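Probable tagatose 6-phosphate kinase (PDB 3TXV) probably acts in carbohydrate metabolism, perhaps as a tagatose-6-phosphate kinase, and is related to the GatZ/KbaZ subunits of tagatose-bisphosphate aldolase. Local coordinates at residues Ile50-Cys54 and Asn55-Gln59. Residues are numbered along the deposited sequence; the frame is centred on the assembly and turned at random.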
loop_
_atom_site.group_PDB
_atom_site.type_symbol
_atom_site.label_atom_id
_atom_site.label_comp_id
_atom_site.label_asym_id
_atom_site.label_seq_id
_atom_site.Cartn_x
_atom_site.Cartn_y
_atom_site.Cartn_z
ATOM N N ILE A 50 1.296 -5.895 -6.927
ATOM C CA ILE A 50 2.133 -5.105 -6.029
ATOM C C ILE A 50 2.421 -3.683 -6.550
ATOM O O ILE A 50 2.869 -3.493 -7.692
ATOM C CB ILE A 50 3.408 -5.821 -5.667
ATOM C CG1 ILE A 50 3.059 -7.111 -4.983
ATOM C CG2 ILE A 50 4.217 -4.980 -4.703
ATOM C CD1 ILE A 50 4.130 -8.154 -5.156
ATOM N N GLU A 51 2.176 -2.699 -5.681
ATOM C CA GLU A 51 2.200 -1.286 -6.063
ATOM C C GLU A 51 3.289 -0.505 -5.324
ATOM O O GLU A 51 3.615 -0.817 -4.201
ATOM C CB GLU A 51 0.826 -0.651 -5.805
ATOM C CG GLU A 51 -0.333 -1.369 -6.466
ATOM C CD GLU A 51 -1.240 -0.407 -7.209
ATOM O OE1 GLU A 51 -0.707 0.612 -7.725
ATOM O OE2 GLU A 51 -2.479 -0.659 -7.278
ATOM N N ALA A 52 3.853 0.499 -5.976
ATOM C CA ALA A 52 4.759 1.447 -5.348
ATOM C C ALA A 52 4.240 2.873 -5.630
ATOM O O ALA A 52 3.505 3.049 -6.594
ATOM C CB ALA A 52 6.135 1.246 -5.900
ATOM N N THR A 53 4.572 3.865 -4.796
ATOM C CA THR A 53 4.108 5.273 -5.012
ATOM C C THR A 53 5.193 6.179 -5.566
ATOM O O THR A 53 6.354 5.987 -5.277
ATOM C CB THR A 53 3.552 6.014 -3.727
ATOM O OG1 THR A 53 4.334 5.688 -2.578
ATOM C CG2 THR A 53 2.092 5.723 -3.456
ATOM N N CYS A 54 4.785 7.187 -6.330
ATOM C CA CYS A 54 5.667 8.189 -6.915
ATOM C C CYS A 54 6.831 8.509 -6.014
ATOM O O CYS A 54 7.994 8.311 -6.399
ATOM C CB CYS A 54 4.874 9.472 -7.202
ATOM S SG CYS A 54 3.923 10.203 -5.712
ATOM N N ASN A 55 6.488 9.000 -4.815
ATOM C CA ASN A 55 7.413 9.306 -3.704
ATOM C C ASN A 55 8.365 8.189 -3.290
ATOM O O ASN A 55 9.550 8.412 -3.071
ATOM C CB ASN A 55 6.601 9.669 -2.477
ATOM C CG ASN A 55 6.152 11.121 -2.458
ATOM O OD1 ASN A 55 6.601 11.982 -3.236
ATOM N ND2 ASN A 55 5.253 11.404 -1.529
ATOM N N GLN A 56 7.813 6.992 -3.158
ATOM C CA GLN A 56 8.536 5.828 -2.702
ATOM C C GLN A 56 9.647 5.474 -3.696
ATOM O O GLN A 56 10.774 5.218 -3.282
ATOM C CB GLN A 56 7.522 4.682 -2.512
ATOM C CG GLN A 56 8.014 3.377 -1.887
ATOM C CD GLN A 56 6.968 2.252 -2.016
ATOM O OE1 GLN A 56 7.306 1.054 -2.076
ATOM N NE2 GLN A 56 5.691 2.642 -2.071
ATOM N N VAL A 57 9.335 5.475 -4.996
ATOM C CA VAL A 57 10.276 5.009 -6.012
ATOM C C VAL A 57 10.170 5.774 -7.320
ATOM O O VAL A 57 9.110 5.832 -7.923
ATOM C CB VAL A 57 10.191 3.450 -6.282
ATOM C CG1 VAL A 57 9.934 2.651 -4.979
ATOM C CG2 VAL A 57 9.189 3.073 -7.408
ATOM N N ASN A 58 11.281 6.359 -7.758
ATOM C CA ASN A 58 11.318 7.120 -9.003
ATOM C C ASN A 58 12.751 7.226 -9.491
ATOM O O ASN A 58 13.652 6.802 -8.785
ATOM C CB ASN A 58 10.690 8.513 -8.824
ATOM C CG ASN A 58 11.295 9.292 -7.668
ATOM O OD1 ASN A 58 12.502 9.566 -7.634
ATOM N ND2 ASN A 58 10.451 9.661 -6.711
ATOM N N GLN A 59 12.959 7.804 -10.676
ATOM C CA GLN A 59 14.287 7.877 -11.296
ATOM C C GLN A 59 15.354 8.382 -10.355
ATOM O O GLN A 59 16.503 7.948 -10.458
ATOM C CB GLN A 59 14.278 8.760 -12.553
ATOM C CG GLN A 59 14.148 10.269 -12.286
ATOM C CD GLN A 59 12.707 10.699 -12.179
ATOM O OE1 GLN A 59 11.847 9.888 -11.825
ATOM N NE2 GLN A 59 12.424 11.972 -12.505
#
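Two first torsions bring side chains of 55-59 back to 50-54: Gln-56 sets CG anti to its backbone N (chi1 -174°) and continues extended along the end of the strand, while Asn-58, with CG placed between its own N and carbonyl carbon (chi1 53°), turns its amide to the Cys-54 carbonyl. The evidence for the second is a bond of 2.8 Å from Asn-58 ND2 to Cys-54 O, with an N-H...O angle of 153°. The donor is tilted from the carbonyl plane, and the oxygen from the plane of the amide. Weak bonds from the backbone N of Asp-60 and Gly-62 to Asn-58 OD1 probably help to hold the rotation of that amide.

The backbone closes the same turn. Val-57 N lies 3.0 Å from Thr-53 O, an i+4 bond that links the last strand residue to the loop; Gln-56 N adds a weak bond to the same oxygen. The backbone of residues 54-56 has helical phi and psi values, so the chain makes about one helical turn before Val-57 returns to an extended conformation. This turn follows strand 48-53, the second of eight parallel strands in a (beta/alpha)8 barrel, and starts the loop leading to helix 68-81.

The Gln-56 side chain crosses that of Thr-53 at about a right angle, its CB lying 3.3 Å from Thr-53 OG1. On the flank facing helix 68-81, Val-57 CG2 packs against Ala-52 CB at 3.9 Å, and Phe-71 of that helix touches Ala-52, Gln-56 and Val-57. Cys-54 instead points its CB away from the loop, and its side chain touches His-95, part of a possible but unconfirmed vacant metal site with Glu-178 and His-265.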